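Local coordinates for uncharacterized DUF364 family protein (Pyrococcus horikoshii, PDB 3NPG), which is of unknown function but may take part in heavy-metal chelation, at residues L21-F26 with L68-K73; P31-L36 with E81-V86; I122-P127 with L147-T152; D106-I111 with P126-T131. All coordinates share one frame; numbering follows the deposited sequence.

Contact 1: residues L21-F26 with L68-K73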
loop_
_atom_site.group_PDB
_atom_site.type_symbol
_atom_site.label_atom_id
_atom_site.label_comp_id
_atom_site.label_asym_id
_atom_site.label_seq_id
_atom_site.Cartn_x
_atom_site.Cartn_y
_atom_site.Cartn_z
ATOM N N LEU A 21 3.690 18.407 -35.587
ATOM C CA LEU A 21 2.716 17.428 -35.080
ATOM C C LEU A 21 1.623 18.102 -34.250
ATOM O O LEU A 21 1.886 19.097 -33.568
ATOM C CB LEU A 21 3.414 16.346 -34.247
ATOM C CG LEU A 21 4.309 15.376 -35.007
ATOM C CD1 LEU A 21 5.184 14.617 -34.065
ATOM C CD2 LEU A 21 3.490 14.418 -35.851
ATOM N N LYS A 22 0.398 17.552 -34.297
ATOM C CA LYS A 22 -0.743 18.090 -33.554
ATOM C C LYS A 22 -1.361 17.027 -32.656
ATOM O O LYS A 22 -1.355 15.843 -33.004
ATOM C CB LYS A 22 -1.810 18.646 -34.523
ATOM C CG LYS A 22 -1.394 19.923 -35.239
ATOM C CD LYS A 22 -2.527 20.484 -36.078
ATOM N N LEU A 23 -1.921 17.449 -31.509
ATOM C CA LEU A 23 -2.597 16.543 -30.585
ATOM C C LEU A 23 -3.990 16.167 -31.125
ATOM O O LEU A 23 -4.775 17.049 -31.474
ATOM C CB LEU A 23 -2.719 17.202 -29.190
ATOM C CG LEU A 23 -3.481 16.404 -28.118
ATOM C CD1 LEU A 23 -2.715 15.158 -27.712
ATOM C CD2 LEU A 23 -3.757 17.261 -26.902
ATOM N N VAL A 24 -4.280 14.855 -31.213
ATOM C CA VAL A 24 -5.587 14.365 -31.672
ATOM C C VAL A 24 -6.462 14.016 -30.466
ATOM O O VAL A 24 -7.554 14.562 -30.315
ATOM C CB VAL A 24 -5.440 13.159 -32.643
ATOM C CG1 VAL A 24 -6.802 12.572 -32.997
ATOM C CG2 VAL A 24 -4.679 13.557 -33.901
ATOM N N ASP A 25 -5.975 13.100 -29.607
ATOM C CA ASP A 25 -6.684 12.664 -28.407
ATOM C C ASP A 25 -5.672 12.215 -27.340
ATOM O O ASP A 25 -4.496 12.008 -27.651
ATOM C CB ASP A 25 -7.670 11.513 -28.744
ATOM C CG ASP A 25 -8.856 11.394 -27.785
ATOM O OD1 ASP A 25 -9.024 12.295 -26.930
ATOM O OD2 ASP A 25 -9.638 10.427 -27.926
ATOM N N PHE A 26 -6.124 12.099 -26.077
ATOM C CA PHE A 26 -5.280 11.669 -24.955
ATOM C C PHE A 26 -6.148 11.100 -23.836
ATOM O O PHE A 26 -7.370 11.284 -23.850
ATOM C CB PHE A 26 -4.432 12.846 -24.428
ATOM C CG PHE A 26 -5.247 13.980 -23.851
ATOM C CD1 PHE A 26 -5.763 14.975 -24.672
ATOM C CD2 PHE A 26 -5.498 14.055 -22.487
ATOM C CE1 PHE A 26 -6.541 16.005 -24.144
ATOM C CE2 PHE A 26 -6.266 15.093 -21.959
ATOM C CZ PHE A 26 -6.784 16.061 -22.790
ATOM N N LEU A 68 2.668 20.506 -27.309
ATOM C CA LEU A 68 3.777 21.248 -26.691
ATOM C C LEU A 68 3.556 21.471 -25.187
ATOM O O LEU A 68 4.514 21.425 -24.417
ATOM C CB LEU A 68 4.006 22.589 -27.415
ATOM C CG LEU A 68 4.559 22.489 -28.849
ATOM C CD1 LEU A 68 4.424 23.806 -29.576
ATOM C CD2 LEU A 68 6.009 22.021 -28.848
ATOM N N GLU A 69 2.281 21.688 -24.768
ATOM C CA GLU A 69 1.917 21.875 -23.352
ATOM C C GLU A 69 2.157 20.582 -22.565
ATOM O O GLU A 69 2.708 20.627 -21.462
ATOM C CB GLU A 69 0.441 22.323 -23.225
ATOM C CG GLU A 69 -0.015 22.614 -21.798
ATOM C CD GLU A 69 0.437 23.945 -21.221
ATOM O OE1 GLU A 69 0.625 24.903 -22.005
ATOM O OE2 GLU A 69 0.525 24.049 -19.976
ATOM N N PHE A 70 1.779 19.423 -23.155
ATOM C CA PHE A 70 1.983 18.112 -22.530
ATOM C C PHE A 70 3.459 17.830 -22.321
ATOM O O PHE A 70 3.863 17.509 -21.205
ATOM C CB PHE A 70 1.338 16.991 -23.376
ATOM C CG PHE A 70 -0.164 16.827 -23.219
ATOM C CD1 PHE A 70 -0.875 17.593 -22.300
ATOM C CD2 PHE A 70 -0.858 15.880 -23.963
ATOM C CE1 PHE A 70 -2.252 17.436 -22.153
ATOM C CE2 PHE A 70 -2.236 15.722 -23.813
ATOM C CZ PHE A 70 -2.926 16.502 -22.910
ATOM N N ILE A 71 4.286 18.012 -23.387
ATOM C CA ILE A 71 5.739 17.758 -23.338
ATOM C C ILE A 71 6.451 18.671 -22.328
ATOM O O ILE A 71 7.363 18.220 -21.639
ATOM C CB ILE A 71 6.387 17.830 -24.765
ATOM C CG1 ILE A 71 5.688 16.851 -25.742
ATOM C CG2 ILE A 71 7.900 17.552 -24.702
ATOM C CD1 ILE A 71 6.007 17.087 -27.214
ATOM N N ASP A 72 6.017 19.941 -22.221
ATOM C CA ASP A 72 6.619 20.886 -21.274
ATOM C C ASP A 72 6.413 20.429 -19.819
ATOM O O ASP A 72 7.258 20.696 -18.965
ATOM C CB ASP A 72 6.047 22.299 -21.482
ATOM C CG ASP A 72 6.691 23.353 -20.599
ATOM O OD1 ASP A 72 7.939 23.416 -20.565
ATOM O OD2 ASP A 72 5.944 24.114 -19.943
ATOM N N LYS A 73 5.309 19.702 -19.554
ATOM C CA LYS A 73 4.965 19.226 -18.213
ATOM C C LYS A 73 5.552 17.827 -17.905
ATOM O O LYS A 73 5.120 17.183 -16.952
ATOM C CB LYS A 73 3.433 19.223 -18.019
ATOM C CG LYS A 73 2.784 20.609 -18.150
ATOM C CD LYS A 73 3.001 21.462 -16.916
ATOM C CE LYS A 73 2.428 22.839 -17.077
ATOM N NZ LYS A 73 0.949 22.808 -17.197
#

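Contact 2: residues P31-L36 with E81-V86. With ACT (acetate ion), chain E.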
loop_
_atom_site.group_PDB
_atom_site.type_symbol
_atom_site.label_atom_id
_atom_site.label_comp_id
_atom_site.label_asym_id
_atom_site.label_seq_id
_atom_site.Cartn_x
_atom_site.Cartn_y
_atom_site.Cartn_z
ATOM N N PRO A 31 -4.248 0.400 -18.130
ATOM C CA PRO A 31 -2.926 0.377 -17.467
ATOM C C PRO A 31 -1.977 1.471 -17.962
ATOM O O PRO A 31 -0.997 1.791 -17.281
ATOM C CB PRO A 31 -2.407 -1.026 -17.800
ATOM C CG PRO A 31 -3.019 -1.338 -19.135
ATOM C CD PRO A 31 -4.383 -0.696 -19.114
ATOM N N TYR A 32 -2.269 2.053 -19.138
ATOM C CA TYR A 32 -1.386 3.032 -19.751
ATOM C C TYR A 32 -2.057 4.342 -20.054
ATOM O O TYR A 32 -3.223 4.372 -20.471
ATOM C CB TYR A 32 -0.754 2.457 -21.030
ATOM C CG TYR A 32 0.358 1.478 -20.752
ATOM C CD1 TYR A 32 0.087 0.141 -20.492
ATOM C CD2 TYR A 32 1.685 1.894 -20.714
ATOM C CE1 TYR A 32 1.104 -0.752 -20.168
ATOM C CE2 TYR A 32 2.712 1.005 -20.416
ATOM C CZ TYR A 32 2.418 -0.319 -20.140
ATOM O OH TYR A 32 3.423 -1.199 -19.835
ATOM N N THR A 33 -1.308 5.443 -19.868
ATOM C CA THR A 33 -1.692 6.771 -20.315
ATOM C C THR A 33 -1.247 6.872 -21.760
ATOM O O THR A 33 -0.152 6.411 -22.093
ATOM C CB THR A 33 -1.010 7.845 -19.441
ATOM O OG1 THR A 33 -1.507 7.749 -18.107
ATOM C CG2 THR A 33 -1.217 9.254 -19.970
ATOM N N TRP A 34 -2.111 7.376 -22.638
ATOM C CA TRP A 34 -1.772 7.451 -24.052
ATOM C C TRP A 34 -2.000 8.822 -24.646
ATOM O O TRP A 34 -2.846 9.575 -24.167
ATOM C CB TRP A 34 -2.511 6.373 -24.857
ATOM C CG TRP A 34 -3.998 6.416 -24.713
ATOM C CD1 TRP A 34 -4.757 5.702 -23.835
ATOM C CD2 TRP A 34 -4.909 7.187 -25.501
ATOM N NE1 TRP A 34 -6.090 5.983 -24.026
ATOM C CE2 TRP A 34 -6.213 6.884 -25.051
ATOM C CE3 TRP A 34 -4.752 8.113 -26.549
ATOM C CZ2 TRP A 34 -7.350 7.482 -25.601
ATOM C CZ3 TRP A 34 -5.880 8.703 -27.088
ATOM C CH2 TRP A 34 -7.160 8.393 -26.611
ATOM N N VAL A 35 -1.231 9.151 -25.689
ATOM C CA VAL A 35 -1.355 10.408 -26.422
ATOM C C VAL A 35 -1.347 10.100 -27.914
ATOM O O VAL A 35 -0.400 9.479 -28.412
ATOM C CB VAL A 35 -0.235 11.424 -26.029
ATOM C CG1 VAL A 35 -0.149 12.565 -27.032
ATOM C CG2 VAL A 35 -0.448 11.963 -24.612
ATOM N N LEU A 36 -2.433 10.460 -28.613
ATOM C CA LEU A 36 -2.548 10.247 -30.052
ATOM C C LEU A 36 -2.185 11.537 -30.804
ATOM O O LEU A 36 -2.724 12.604 -30.493
ATOM C CB LEU A 36 -3.980 9.790 -30.406
ATOM C CG LEU A 36 -4.234 9.392 -31.865
ATOM C CD1 LEU A 36 -3.312 8.254 -32.298
ATOM C CD2 LEU A 36 -5.691 9.006 -32.076
ATOM N N GLU A 81 0.846 14.994 -14.689
ATOM C CA GLU A 81 1.430 15.857 -15.714
ATOM C C GLU A 81 2.675 15.211 -16.356
ATOM O O GLU A 81 2.882 15.360 -17.559
ATOM C CB GLU A 81 1.766 17.233 -15.135
ATOM C CG GLU A 81 0.541 18.042 -14.740
ATOM C CD GLU A 81 0.839 19.362 -14.049
ATOM O OE1 GLU A 81 2.016 19.794 -14.060
ATOM O OE2 GLU A 81 -0.110 19.967 -13.496
ATOM N N ARG A 82 3.494 14.478 -15.548
ATOM C CA ARG A 82 4.682 13.764 -16.050
ATOM C C ARG A 82 4.284 12.634 -16.991
ATOM O O ARG A 82 4.866 12.499 -18.072
ATOM C CB ARG A 82 5.509 13.182 -14.893
ATOM C CG ARG A 82 6.450 14.161 -14.246
ATOM C CD ARG A 82 7.669 13.465 -13.641
ATOM N NE ARG A 82 7.306 12.451 -12.639
ATOM C CZ ARG A 82 7.039 12.725 -11.362
ATOM N NH1 ARG A 82 7.038 13.981 -10.931
ATOM N NH2 ARG A 82 6.738 11.748 -10.516
ATOM N N THR A 83 3.335 11.767 -16.548
ATOM C CA THR A 83 2.883 10.611 -17.332
ATOM C C THR A 83 2.300 11.045 -18.686
ATOM O O THR A 83 2.669 10.480 -19.716
ATOM C CB THR A 83 1.919 9.742 -16.510
ATOM O OG1 THR A 83 2.448 9.577 -15.190
ATOM C CG2 THR A 83 1.685 8.383 -17.146
ATOM N N LEU A 84 1.454 12.109 -18.692
ATOM C CA LEU A 84 0.890 12.662 -19.939
ATOM C C LEU A 84 1.997 13.267 -20.827
ATOM O O LEU A 84 1.919 13.181 -22.057
ATOM C CB LEU A 84 -0.187 13.719 -19.630
ATOM C CG LEU A 84 -1.580 13.177 -19.282
ATOM C CD1 LEU A 84 -2.384 14.200 -18.496
ATOM C CD2 LEU A 84 -2.340 12.755 -20.538
ATOM N N GLY A 85 3.027 13.836 -20.184
ATOM C CA GLY A 85 4.180 14.410 -20.873
ATOM C C GLY A 85 5.069 13.364 -21.522
ATOM O O GLY A 85 5.464 13.518 -22.679
ATOM N N VAL A 86 5.384 12.288 -20.777
ATOM C CA VAL A 86 6.182 11.165 -21.293
ATOM C C VAL A 86 5.424 10.436 -22.425
ATOM O O VAL A 86 6.020 10.124 -23.456
ATOM C CB VAL A 86 6.610 10.198 -20.156
ATOM C CG1 VAL A 86 7.233 8.923 -20.715
ATOM C CG2 VAL A 86 7.567 10.887 -19.186
HETATM C C ACT E . 6.525 0.043 -18.898
HETATM O O ACT E . 7.303 0.922 -18.704
HETATM O OXT ACT E . 5.488 0.312 -19.397
HETATM C CH3 ACT E . 6.854 -1.392 -18.488
#

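Contact 3: residues I122-P127 with L147-T152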
loop_
_atom_site.group_PDB
_atom_site.type_symbol
_atom_site.label_atom_id
_atom_site.label_comp_id
_atom_site.label_asym_id
_atom_site.label_seq_id
_atom_site.Cartn_x
_atom_site.Cartn_y
_atom_site.Cartn_z
ATOM N N ILE A 122 15.137 -3.904 -12.332
ATOM C CA ILE A 122 14.286 -2.891 -11.704
ATOM C C ILE A 122 12.878 -2.987 -12.286
ATOM O O ILE A 122 12.684 -2.792 -13.490
ATOM C CB ILE A 122 14.906 -1.474 -11.846
ATOM C CG1 ILE A 122 16.302 -1.421 -11.182
ATOM C CG2 ILE A 122 13.981 -0.407 -11.263
ATOM C CD1 ILE A 122 17.319 -0.682 -11.962
ATOM N N GLY A 123 11.935 -3.384 -11.448
ATOM C CA GLY A 123 10.573 -3.672 -11.868
ATOM C C GLY A 123 10.380 -5.160 -12.056
ATOM O O GLY A 123 11.077 -5.777 -12.866
ATOM N N ASN A 124 9.499 -5.768 -11.249
ATOM C CA ASN A 124 9.281 -7.210 -11.285
ATOM C C ASN A 124 8.593 -7.657 -12.580
ATOM O O ASN A 124 7.389 -7.435 -12.766
ATOM C CB ASN A 124 8.500 -7.680 -10.054
ATOM C CG ASN A 124 8.504 -9.184 -9.855
ATOM O OD1 ASN A 124 9.348 -9.910 -10.385
ATOM N ND2 ASN A 124 7.589 -9.670 -9.044
HETATM N N MSE A 125 9.376 -8.247 -13.490
HETATM C CA MSE A 125 8.882 -8.781 -14.757
HETATM C C MSE A 125 9.044 -10.318 -14.738
HETATM O O MSE A 125 10.126 -10.834 -15.041
HETATM C CB MSE A 125 9.628 -8.136 -15.955
HETATM C CG MSE A 125 11.106 -7.790 -15.648
HETATM SE SE MSE A 125 11.849 -6.366 -16.757
HETATM C CE MSE A 125 10.554 -4.968 -16.367
ATOM N N PRO A 126 8.004 -11.056 -14.252
ATOM C CA PRO A 126 8.157 -12.517 -14.065
ATOM C C PRO A 126 8.755 -13.315 -15.247
ATOM O O PRO A 126 9.640 -14.139 -15.004
ATOM C CB PRO A 126 6.750 -12.975 -13.687
ATOM C CG PRO A 126 6.136 -11.786 -13.043
ATOM C CD PRO A 126 6.690 -10.585 -13.763
ATOM N N PRO A 127 8.322 -13.104 -16.537
ATOM C CA PRO A 127 8.929 -13.886 -17.635
ATOM C C PRO A 127 10.434 -13.632 -17.788
ATOM O O PRO A 127 11.199 -14.582 -17.967
ATOM C CB PRO A 127 8.140 -13.437 -18.874
ATOM C CG PRO A 127 7.561 -12.112 -18.504
ATOM C CD PRO A 127 7.272 -12.190 -17.042
ATOM N N LEU A 147 3.151 -6.112 -7.008
ATOM C CA LEU A 147 4.081 -6.908 -7.820
ATOM C C LEU A 147 5.277 -7.407 -6.973
ATOM O O LEU A 147 6.333 -7.716 -7.514
ATOM C CB LEU A 147 4.585 -6.069 -9.023
ATOM C CG LEU A 147 3.500 -5.392 -9.878
ATOM C CD1 LEU A 147 4.079 -4.271 -10.689
ATOM C CD2 LEU A 147 2.792 -6.397 -10.780
ATOM N N TRP A 148 5.073 -7.540 -5.660
ATOM C CA TRP A 148 6.114 -7.948 -4.717
ATOM C C TRP A 148 6.201 -9.483 -4.588
ATOM O O TRP A 148 5.176 -10.152 -4.449
ATOM C CB TRP A 148 5.833 -7.308 -3.343
ATOM C CG TRP A 148 6.918 -7.479 -2.327
ATOM C CD1 TRP A 148 6.985 -8.439 -1.357
ATOM C CD2 TRP A 148 7.980 -6.558 -2.052
ATOM N NE1 TRP A 148 8.080 -8.223 -0.552
ATOM C CE2 TRP A 148 8.705 -7.069 -0.951
ATOM C CE3 TRP A 148 8.423 -5.370 -2.664
ATOM C CZ2 TRP A 148 9.849 -6.437 -0.449
ATOM C CZ3 TRP A 148 9.545 -4.738 -2.154
ATOM C CH2 TRP A 148 10.245 -5.268 -1.059
ATOM N N ASP A 149 7.436 -10.031 -4.628
ATOM C CA ASP A 149 7.696 -11.468 -4.394
ATOM C C ASP A 149 8.459 -11.637 -3.069
ATOM O O ASP A 149 8.818 -10.643 -2.429
ATOM C CB ASP A 149 8.545 -12.070 -5.539
ATOM C CG ASP A 149 7.904 -12.065 -6.903
ATOM O OD1 ASP A 149 6.656 -12.035 -6.974
ATOM O OD2 ASP A 149 8.644 -12.186 -7.903
ATOM N N ARG A 150 8.792 -12.883 -2.707
ATOM C CA ARG A 150 9.616 -13.141 -1.526
ATOM C C ARG A 150 11.121 -12.996 -1.880
ATOM O O ARG A 150 11.977 -13.055 -0.993
ATOM C CB ARG A 150 9.324 -14.541 -0.955
ATOM N N ASP A 151 11.427 -12.782 -3.183
ATOM C CA ASP A 151 12.804 -12.651 -3.677
ATOM C C ASP A 151 13.092 -11.227 -4.221
ATOM O O ASP A 151 14.233 -10.920 -4.582
ATOM C CB ASP A 151 13.093 -13.718 -4.754
ATOM C CG ASP A 151 12.843 -15.147 -4.292
ATOM O OD1 ASP A 151 13.307 -15.505 -3.184
ATOM O OD2 ASP A 151 12.245 -15.922 -5.065
ATOM N N THR A 152 12.068 -10.352 -4.227
ATOM C CA THR A 152 12.235 -8.969 -4.673
ATOM C C THR A 152 12.732 -8.087 -3.523
ATOM O O THR A 152 12.197 -8.159 -2.414
ATOM C CB THR A 152 10.934 -8.428 -5.307
ATOM O OG1 THR A 152 9.889 -8.479 -4.345
ATOM C CG2 THR A 152 10.528 -9.191 -6.556
#

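Contact 4: residues D106-I111 with P126-T131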
loop_
_atom_site.group_PDB
_atom_site.type_symbol
_atom_site.label_atom_id
_atom_site.label_comp_id
_atom_site.label_asym_id
_atom_site.label_seq_id
_atom_site.Cartn_x
_atom_site.Cartn_y
_atom_site.Cartn_z
ATOM N N ASP A 106 13.721 -10.667 -27.809
ATOM C CA ASP A 106 13.300 -10.402 -26.441
ATOM C C ASP A 106 14.502 -9.862 -25.640
ATOM O O ASP A 106 15.648 -10.047 -26.055
ATOM C CB ASP A 106 12.748 -11.696 -25.795
ATOM C CG ASP A 106 12.071 -11.488 -24.451
ATOM O OD1 ASP A 106 11.182 -10.611 -24.364
ATOM O OD2 ASP A 106 12.395 -12.238 -23.499
ATOM N N VAL A 107 14.239 -9.194 -24.502
ATOM C CA VAL A 107 15.295 -8.646 -23.630
ATOM C C VAL A 107 16.228 -9.765 -23.113
ATOM O O VAL A 107 17.433 -9.549 -22.973
ATOM C CB VAL A 107 14.695 -7.835 -22.454
ATOM C CG1 VAL A 107 15.764 -6.970 -21.780
ATOM C CG2 VAL A 107 13.523 -6.981 -22.919
ATOM N N THR A 108 15.663 -10.956 -22.847
ATOM C CA THR A 108 16.425 -12.110 -22.362
ATOM C C THR A 108 17.463 -12.582 -23.404
ATOM O O THR A 108 18.583 -12.937 -23.034
ATOM C CB THR A 108 15.472 -13.234 -21.948
ATOM O OG1 THR A 108 14.679 -13.611 -23.079
ATOM C CG2 THR A 108 14.567 -12.832 -20.787
ATOM N N GLU A 109 17.090 -12.539 -24.718
ATOM C CA GLU A 109 17.983 -12.902 -25.838
ATOM C C GLU A 109 19.146 -11.929 -25.920
ATOM O O GLU A 109 20.281 -12.338 -26.185
ATOM C CB GLU A 109 17.218 -12.882 -27.180
ATOM C CG GLU A 109 16.091 -13.892 -27.281
ATOM C CD GLU A 109 15.313 -13.810 -28.583
ATOM O OE1 GLU A 109 15.933 -13.970 -29.660
ATOM O OE2 GLU A 109 14.082 -13.590 -28.524
ATOM N N LEU A 110 18.851 -10.622 -25.742
ATOM C CA LEU A 110 19.838 -9.548 -25.799
ATOM C C LEU A 110 20.938 -9.739 -24.737
ATOM O O LEU A 110 22.120 -9.537 -25.035
ATOM C CB LEU A 110 19.134 -8.184 -25.613
ATOM C CG LEU A 110 20.009 -6.942 -25.782
ATOM C CD1 LEU A 110 20.277 -6.650 -27.256
ATOM C CD2 LEU A 110 19.378 -5.757 -25.133
ATOM N N ILE A 111 20.545 -10.150 -23.506
ATOM C CA ILE A 111 21.483 -10.395 -22.398
ATOM C C ILE A 111 22.404 -11.576 -22.715
ATOM O O ILE A 111 23.593 -11.531 -22.398
ATOM C CB ILE A 111 20.717 -10.626 -21.058
ATOM C CG1 ILE A 111 19.638 -9.531 -20.797
ATOM C CG2 ILE A 111 21.683 -10.773 -19.878
ATOM C CD1 ILE A 111 20.157 -8.071 -20.699
ATOM N N PRO A 126 8.004 -11.056 -14.252
ATOM C CA PRO A 126 8.157 -12.517 -14.065
ATOM C C PRO A 126 8.755 -13.315 -15.247
ATOM O O PRO A 126 9.640 -14.139 -15.004
ATOM C CB PRO A 126 6.750 -12.975 -13.687
ATOM C CG PRO A 126 6.136 -11.786 -13.043
ATOM C CD PRO A 126 6.690 -10.585 -13.763
ATOM N N PRO A 127 8.322 -13.104 -16.537
ATOM C CA PRO A 127 8.929 -13.886 -17.635
ATOM C C PRO A 127 10.434 -13.632 -17.788
ATOM O O PRO A 127 11.199 -14.582 -17.967
ATOM C CB PRO A 127 8.140 -13.437 -18.874
ATOM C CG PRO A 127 7.561 -12.112 -18.504
ATOM C CD PRO A 127 7.272 -12.190 -17.042
ATOM N N VAL A 128 10.866 -12.351 -17.664
ATOM C CA VAL A 128 12.283 -11.968 -17.774
ATOM C C VAL A 128 13.087 -12.502 -16.578
ATOM O O VAL A 128 14.183 -13.033 -16.763
ATOM C CB VAL A 128 12.455 -10.430 -17.937
ATOM C CG1 VAL A 128 13.930 -10.047 -18.109
ATOM C CG2 VAL A 128 11.624 -9.910 -19.106
ATOM N N VAL A 129 12.524 -12.378 -15.353
ATOM C CA VAL A 129 13.173 -12.847 -14.121
ATOM C C VAL A 129 13.382 -14.375 -14.148
ATOM O O VAL A 129 14.499 -14.842 -13.924
ATOM C CB VAL A 129 12.396 -12.385 -12.851
ATOM C CG1 VAL A 129 12.972 -13.019 -11.585
ATOM C CG2 VAL A 129 12.392 -10.865 -12.737
ATOM N N ARG A 130 12.315 -15.142 -14.479
ATOM C CA ARG A 130 12.363 -16.610 -14.529
ATOM C C ARG A 130 13.439 -17.126 -15.489
ATOM O O ARG A 130 14.115 -18.111 -15.183
ATOM C CB ARG A 130 10.987 -17.181 -14.910
ATOM N N THR A 131 13.602 -16.455 -16.643
ATOM C CA THR A 131 14.569 -16.853 -17.669
ATOM C C THR A 131 16.021 -16.573 -17.230
ATOM O O THR A 131 16.910 -17.379 -17.505
ATOM C CB THR A 131 14.240 -16.159 -19.011
ATOM O OG1 THR A 131 12.838 -16.254 -19.269
ATOM C CG2 THR A 131 15.022 -16.747 -20.180
#

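Contact 1: residues L21-F26 with L68-K73
Leu-23 and Phe-26 lie on strand 22-27, an outer strand of a three-stranded antiparallel sheet, and face Phe-70 of the short helix 67-72. A classic beta bulge, in which Val-24 and Asp-25 both stand opposite Leu-36 of the next strand, breaks the usual alternation, and it lets two residues three positions apart point toward the same helix. On that helix Phe-70 alone reaches across. Its ring makes a T-shaped (edge-to-face) stack: the CE2-CZ edge comes in over the face of Phe-26, with the planes 81° apart and the centroids 4.8 Å from each other. Phe-70 CZ stands above the centre of the Phe-26 ring, while Phe-70 CE2 lies nearer the ring's root, 3.5 Å from Phe-26 CG. Phe-26 offers this face because its CG sits between the backbone N and the carbonyl carbon (chi1 63°). A serine here would probably leave the edge of Phe-70 without its aromatic partner and open a gap between sheet and helix. The pair also belongs to a subunit interface, since Lys-231 and Leu-232 of the second subunit pack on Phe-26 and Phe-70 respectively. Leu-23, whose side chain also rests on Val-35, crosses Phe-70 at about a right angle; both its methyls come up to the same ring atom from one side, with CD2 3.8 Å and CD1 4.0 Å from Phe-70 CE2.

Contact 2: residues P31-L36 with E81-V86
Thr-83 and Leu-84 present helix 79-96 to Thr-33 and Val-35 of strand 32-38; the axes of segments 32-36 and 81-86 approach to 7.6 Å, with their N-to-C directions 48° apart. First along the helix comes Thr-83, whose CG2, anti to its backbone N, extends to the strand and lies 3.4 Å from Thr-33 OG1. The hydroxyls of this threonine pair look elsewhere: Thr-83 OG1 bonds to Ile-79 O in its own helix, and Thr-33 OG1 to Thr-50 OG1. The setting is a layered alpha/beta arrangement, with the middle strand of the three-stranded sheet sending Thr-33 and Val-35 to this helix; Trp-34 points away from it, and its side chain packs on Leu-227 of helix 223-232. Leu-84 follows, bringing CD2 to 3.7 Å from Thr-33 CG2, the two side chains crossing almost perpendicularly. Its backbone takes part as well, because Val-35 CG2 lies 3.7 Å from Leu-84 O. Beside this interface, Tyr-32 OH donates a hydrogen bond of 2.6 Å to acetate OXT, in the plane of the tyrosine ring; Thr-199 also binds the acetate.

Contact 3: residues I122-P127 with L147-T152
Asn-124 reaches from the loop after strand 118-122 into the bend formed by Leu-147, Asp-149 and Thr-152. Its CB already lies close to the opposite chain, 3.3 Å from Leu-147 O and 4.4 Å from Leu-147 CB. With CG anti to the backbone N (chi1 -167°), the amide is carried onward between the loop carbonyl and the Asp-149 carboxylate. CG has Thr-152 CG2 beside it at 3.9 Å, and that methyl also borders OD1. Val-140, on the neighbouring strand 137-141, touches both Asn-124 and Thr-152. The site lies in the half of the chain whose parallel strands run in the 3-2-1-4-5 order of a Rossmann-like fold, at the turn from the first strand into helix 126-132, with Met-125 (modelled as selenomethionine) at the N-cap position. In dinucleotide-binding Rossmann relatives the corresponding turn lies next to the cofactor; such a role is not established here. At the tip, ND2 serves two acceptors. Its bond to Leu-147 O, 2.8 Å with an N-H...O angle of 156°, stays close to the amide plane, although the donor is tilted from the plane of the carbonyl. The second, to Asp-149 OD2 at 3.0 Å, is weak and more bent, the amide and carboxylate planes standing 83° apart. A leucine in place of Asn-124 would probably leave Leu-147 O without this donor and the Asp-149 carboxylate without its amide neighbour. Thr-152 OG1 in turn holds the bend closed by accepting a 2.9 Å hydrogen bond from Asp-149 N.

Contact 4: residues D106-I111 with P126-T131
Thr-108 CG2 is the main point of contact between helix 107-112 and helix 126-132, two helices packed side by side against one face of the Rossmann-like parallel sheet. The methyl touches the second helix at both Val-128 and Thr-131: it lies 3.8 Å from Thr-131 CB and 3.9 Å from Val-128 CG1, and comes equally near Val-128 CA. Thr-131 CG2 answers from its side, 4.0 Å from Thr-108 CB, where the two threonine side chains cross at about a right angle. Both hydroxyls are turned to acceptors within their own segments, so the closest contacts join carbon atoms. Thr-131 OG1 gives its proton to Pro-127 O, one turn back, at 2.7 Å. Beneath the helices, Val-107, Ile-111 and Val-128 all rest on Ile-169 of strand 167-171, which joins the pair to the sheet. What sets Thr-108 is the start of its helix. Its OG1 lies between the backbone N and the carbonyl carbon (chi1 59°) and donates to OD2 of the N-cap residue Asp-106 at 2.7 Å, on the anti side of that carboxylate. Asp-106 is held in turn by Glu-109, whose OE2 accepts the Asp-106 N-H at 3.0 Å from above the carboxylate plane.

From the N terminus, contact 1 opens on strand 22-27 and contact 2 on the adjoining strand 32-38; contact 1 closes at helix 67-72 before contact 2 closes at helix 79-96. The two loops therefore cross, and they join two successive helices to neighbouring strands of the three-stranded sheet, with centres about 10 Å apart. Both loops are closed before contact 4 opens in the Rossmann-like half, where it spans from helix 107-112 to helix 126-132, over strand 118-122. Contact 3 begins on the stretch where contact 4 ends, sharing Pro-126 and Pro-127, and ends in the loop that leads into strand 152-153. Contacts 1 and 3 lie on opposite sides of the chain's centre, about 33 Å apart between centres.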